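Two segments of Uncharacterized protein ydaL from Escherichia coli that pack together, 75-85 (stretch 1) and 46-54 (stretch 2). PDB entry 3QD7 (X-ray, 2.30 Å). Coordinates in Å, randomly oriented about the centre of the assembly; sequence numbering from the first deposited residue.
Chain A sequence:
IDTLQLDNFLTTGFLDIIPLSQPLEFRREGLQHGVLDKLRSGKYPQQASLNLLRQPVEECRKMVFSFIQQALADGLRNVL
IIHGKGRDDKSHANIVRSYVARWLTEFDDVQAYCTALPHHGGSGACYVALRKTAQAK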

# COMPACT_ATOMS: atom_id res chain seq x y z
N GLY A 75 -1.59 -15.69 5.04
CA GLY A 75 -1.98 -15.22 6.37
C GLY A 75 -1.18 -14.05 6.94
O GLY A 75 -1.05 -13.93 8.16
N LEU A 76 -0.66 -13.18 6.08
CA LEU A 76 0.06 -11.97 6.56
C LEU A 76 -0.93 -10.94 7.07
O LEU A 76 -1.92 -10.65 6.42
CB LEU A 76 0.93 -11.36 5.45
CG LEU A 76 2.33 -11.94 5.20
CD1 LEU A 76 2.30 -13.41 4.91
CD2 LEU A 76 3.02 -11.23 4.06
N ARG A 77 -0.64 -10.38 8.24
CA ARG A 77 -1.53 -9.44 8.89
C ARG A 77 -1.12 -8.00 8.64
O ARG A 77 -1.90 -7.08 8.82
CB ARG A 77 -1.60 -9.74 10.38
CG ARG A 77 -2.24 -11.10 10.66
CD ARG A 77 -2.16 -11.45 12.12
NE ARG A 77 -3.09 -10.66 12.90
CZ ARG A 77 -2.95 -10.43 14.20
NH1 ARG A 77 -3.87 -9.72 14.84
NH2 ARG A 77 -1.90 -10.92 14.86
N ASN A 78 0.12 -7.82 8.21
CA ASN A 78 0.60 -6.51 7.79
C ASN A 78 1.71 -6.61 6.78
O ASN A 78 2.50 -7.54 6.79
CB ASN A 78 1.01 -5.63 8.97
CG ASN A 78 1.69 -6.42 10.06
OD1 ASN A 78 1.06 -6.79 11.05
ND2 ASN A 78 2.98 -6.69 9.87
N VAL A 79 1.72 -5.65 5.86
CA VAL A 79 2.72 -5.62 4.81
C VAL A 79 3.21 -4.21 4.64
O VAL A 79 2.55 -3.25 5.08
CB VAL A 79 2.20 -6.21 3.48
CG1 VAL A 79 1.87 -7.67 3.68
CG2 VAL A 79 0.94 -5.44 2.96
N LEU A 80 4.38 -4.11 4.03
CA LEU A 80 5.03 -2.85 3.73
C LEU A 80 5.05 -2.63 2.22
O LEU A 80 5.51 -3.48 1.47
CB LEU A 80 6.48 -2.87 4.25
CG LEU A 80 7.34 -1.63 3.99
CD1 LEU A 80 6.76 -0.45 4.76
CD2 LEU A 80 8.75 -1.92 4.46
N ILE A 81 4.59 -1.47 1.77
CA ILE A 81 4.75 -1.15 0.36
C ILE A 81 5.68 0.05 0.17
O ILE A 81 5.45 1.11 0.73
CB ILE A 81 3.40 -0.90 -0.35
CG1 ILE A 81 2.42 -2.08 -0.14
CG2 ILE A 81 3.63 -0.63 -1.85
CD1 ILE A 81 1.05 -1.78 -0.70
N ILE A 82 6.70 -0.14 -0.67
CA ILE A 82 7.73 0.85 -0.92
C ILE A 82 7.51 1.51 -2.27
O ILE A 82 7.75 0.90 -3.34
CB ILE A 82 9.15 0.21 -0.91
CG1 ILE A 82 9.29 -0.73 0.31
CG2 ILE A 82 10.25 1.31 -0.93
CD1 ILE A 82 10.39 -1.80 0.21
N HIS A 83 7.04 2.75 -2.24
CA HIS A 83 6.79 3.51 -3.48
C HIS A 83 7.89 4.53 -3.81
O HIS A 83 8.08 4.88 -4.97
CB HIS A 83 5.44 4.20 -3.42
CG HIS A 83 5.23 4.96 -2.15
ND1 HIS A 83 4.36 4.55 -1.17
CD2 HIS A 83 5.81 6.10 -1.71
CE1 HIS A 83 4.40 5.41 -0.18
NE2 HIS A 83 5.28 6.35 -0.47
N GLY A 84 8.60 5.01 -2.79
CA GLY A 84 9.65 6.00 -2.99
C GLY A 84 9.21 7.41 -2.63
O GLY A 84 8.03 7.66 -2.42
N LYS A 85 10.18 8.32 -2.54
CA LYS A 85 9.91 9.73 -2.22
C LYS A 85 10.07 10.56 -3.49
O LYS A 85 11.01 10.37 -4.25
CB LYS A 85 10.85 10.24 -1.11
CG LYS A 85 10.99 9.35 0.12
CD LYS A 85 11.97 9.93 1.14
CE LYS A 85 12.14 9.02 2.38
NZ LYS A 85 12.89 9.75 3.49
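Stretch 2 46-54: QQASLNLLR

Stretch 2 lies beside stretch 1 as a neighbouring parallel β-strand. Residues 49-51 form the strand in stretch 2, and residues 78-82 form the one in stretch 1. The two run in the same direction, with 13° between their axes and a closest approach of 4.6 Å. Leu80 pairs with Ser49, Ile81 with Leu50 and Ile82 with Asn51. Before its strand, stretch 2 makes a short 3-10 segment at Gln46 and Gln47. Ser49 ties back to it, with Ser49 OG donating to Gln46 O at 3.0 Å.

Four backbone hydrogen bonds hold the strands together. Leu80 N donates to Ala48 O at 2.8 Å, and Leu80 O accepts from Leu50 N at 2.8 Å. Ile82 repeats the pattern. Ile82 N donates to Leu50 O at 2.9 Å, and Ile82 O accepts from Leu52 N at 2.9 Å. Leu80 and Ile82 thus use both their N and O atoms toward stretch 2, as expected for alternate residues of a parallel pair.

Ile82 has the largest area covered, 90 Å². Its side chain shares a sheet face with Leu80, Ser49 and Asn51. Ile82 CD1 lies 4.1 Å from Asn51 CB, and Ile82 CG2 lies 4.2 Å from Leu53 CG.

Ala48 follows with 71 Å². Leu76 CD2 lies 3.8 Å from Ala48 CA and 4.0 Å from Ala48 CB. Val79 CA also approaches Ala48 O at 3.2 Å, a CA-H...O contact.

Leu50 has 58 Å² covered. On the face it shares with Ile81, Leu50 CD2 lies 4.2 Å from Ile81 CG2. Ile81 CG2 also meets Leu52 CD2 at 3.5 Å. Beyond the strand, Leu53 CD2 packs 3.5 Å from Gly84 CA. A β-carbon on Gly84 would clash with this methyl.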

# COMPACT_ATOMS: atom_id res chain seq x y z
N GLN A 46 11.33 -9.25 5.28
CA GLN A 46 11.48 -8.96 3.86
C GLN A 46 10.33 -9.48 2.98
O GLN A 46 9.96 -8.83 2.01
CB GLN A 46 12.80 -9.51 3.35
CG GLN A 46 13.10 -9.13 1.90
CD GLN A 46 14.26 -9.93 1.37
OE1 GLN A 46 15.00 -10.56 2.14
NE2 GLN A 46 14.44 -9.92 0.05
N GLN A 47 9.79 -10.64 3.30
CA GLN A 47 8.79 -11.24 2.44
C GLN A 47 7.41 -10.58 2.60
O GLN A 47 6.48 -10.85 1.85
CB GLN A 47 8.73 -12.78 2.64
CG GLN A 47 8.14 -13.28 3.95
CD GLN A 47 9.15 -13.30 5.12
OE1 GLN A 47 8.74 -13.45 6.27
NE2 GLN A 47 10.46 -13.15 4.83
N ALA A 48 7.31 -9.69 3.59
CA ALA A 48 6.08 -8.94 3.85
C ALA A 48 6.20 -7.59 3.25
O ALA A 48 5.46 -6.70 3.60
CB ALA A 48 5.86 -8.78 5.34
N SER A 49 7.17 -7.39 2.35
CA SER A 49 7.34 -6.08 1.77
C SER A 49 7.38 -6.12 0.25
O SER A 49 7.76 -7.12 -0.34
CB SER A 49 8.57 -5.37 2.38
OG SER A 49 9.77 -5.85 1.82
N LEU A 50 6.91 -5.05 -0.38
CA LEU A 50 6.79 -4.98 -1.82
C LEU A 50 7.55 -3.75 -2.32
O LEU A 50 7.20 -2.63 -1.99
CB LEU A 50 5.31 -4.91 -2.21
CG LEU A 50 5.00 -4.70 -3.69
CD1 LEU A 50 5.36 -5.98 -4.49
CD2 LEU A 50 3.55 -4.31 -3.91
N ASN A 51 8.56 -3.98 -3.15
CA ASN A 51 9.40 -2.92 -3.69
C ASN A 51 9.01 -2.45 -5.11
O ASN A 51 9.23 -3.16 -6.11
CB ASN A 51 10.87 -3.38 -3.58
CG ASN A 51 11.86 -2.38 -4.16
OD1 ASN A 51 13.06 -2.65 -4.20
ND2 ASN A 51 11.39 -1.25 -4.61
N LEU A 52 8.44 -1.24 -5.19
CA LEU A 52 7.88 -0.68 -6.43
C LEU A 52 8.78 0.39 -7.06
O LEU A 52 8.37 1.07 -8.03
CB LEU A 52 6.56 0.01 -6.11
CG LEU A 52 5.23 -0.70 -6.29
CD1 LEU A 52 5.36 -2.19 -6.23
CD2 LEU A 52 4.18 -0.16 -5.31
N LEU A 53 9.97 0.57 -6.50
CA LEU A 53 10.89 1.59 -6.99
C LEU A 53 11.19 1.38 -8.46
O LEU A 53 11.46 0.24 -8.89
CB LEU A 53 12.18 1.63 -6.17
CG LEU A 53 11.98 1.95 -4.70
CD1 LEU A 53 13.28 1.65 -3.96
CD2 LEU A 53 11.58 3.41 -4.46
N ARG A 54 11.09 2.48 -9.20
CA ARG A 54 11.34 2.59 -10.65
C ARG A 54 10.54 1.61 -11.52
O ARG A 54 10.98 1.20 -12.61
CB ARG A 54 12.84 2.68 -10.98
CG ARG A 54 13.70 1.45 -10.74
CD ARG A 54 15.18 1.85 -10.68
NE ARG A 54 15.48 2.66 -9.49
CZ ARG A 54 16.05 2.19 -8.37
NH1 ARG A 54 16.40 0.91 -8.28
NH2 ARG A 54 16.26 3.01 -7.34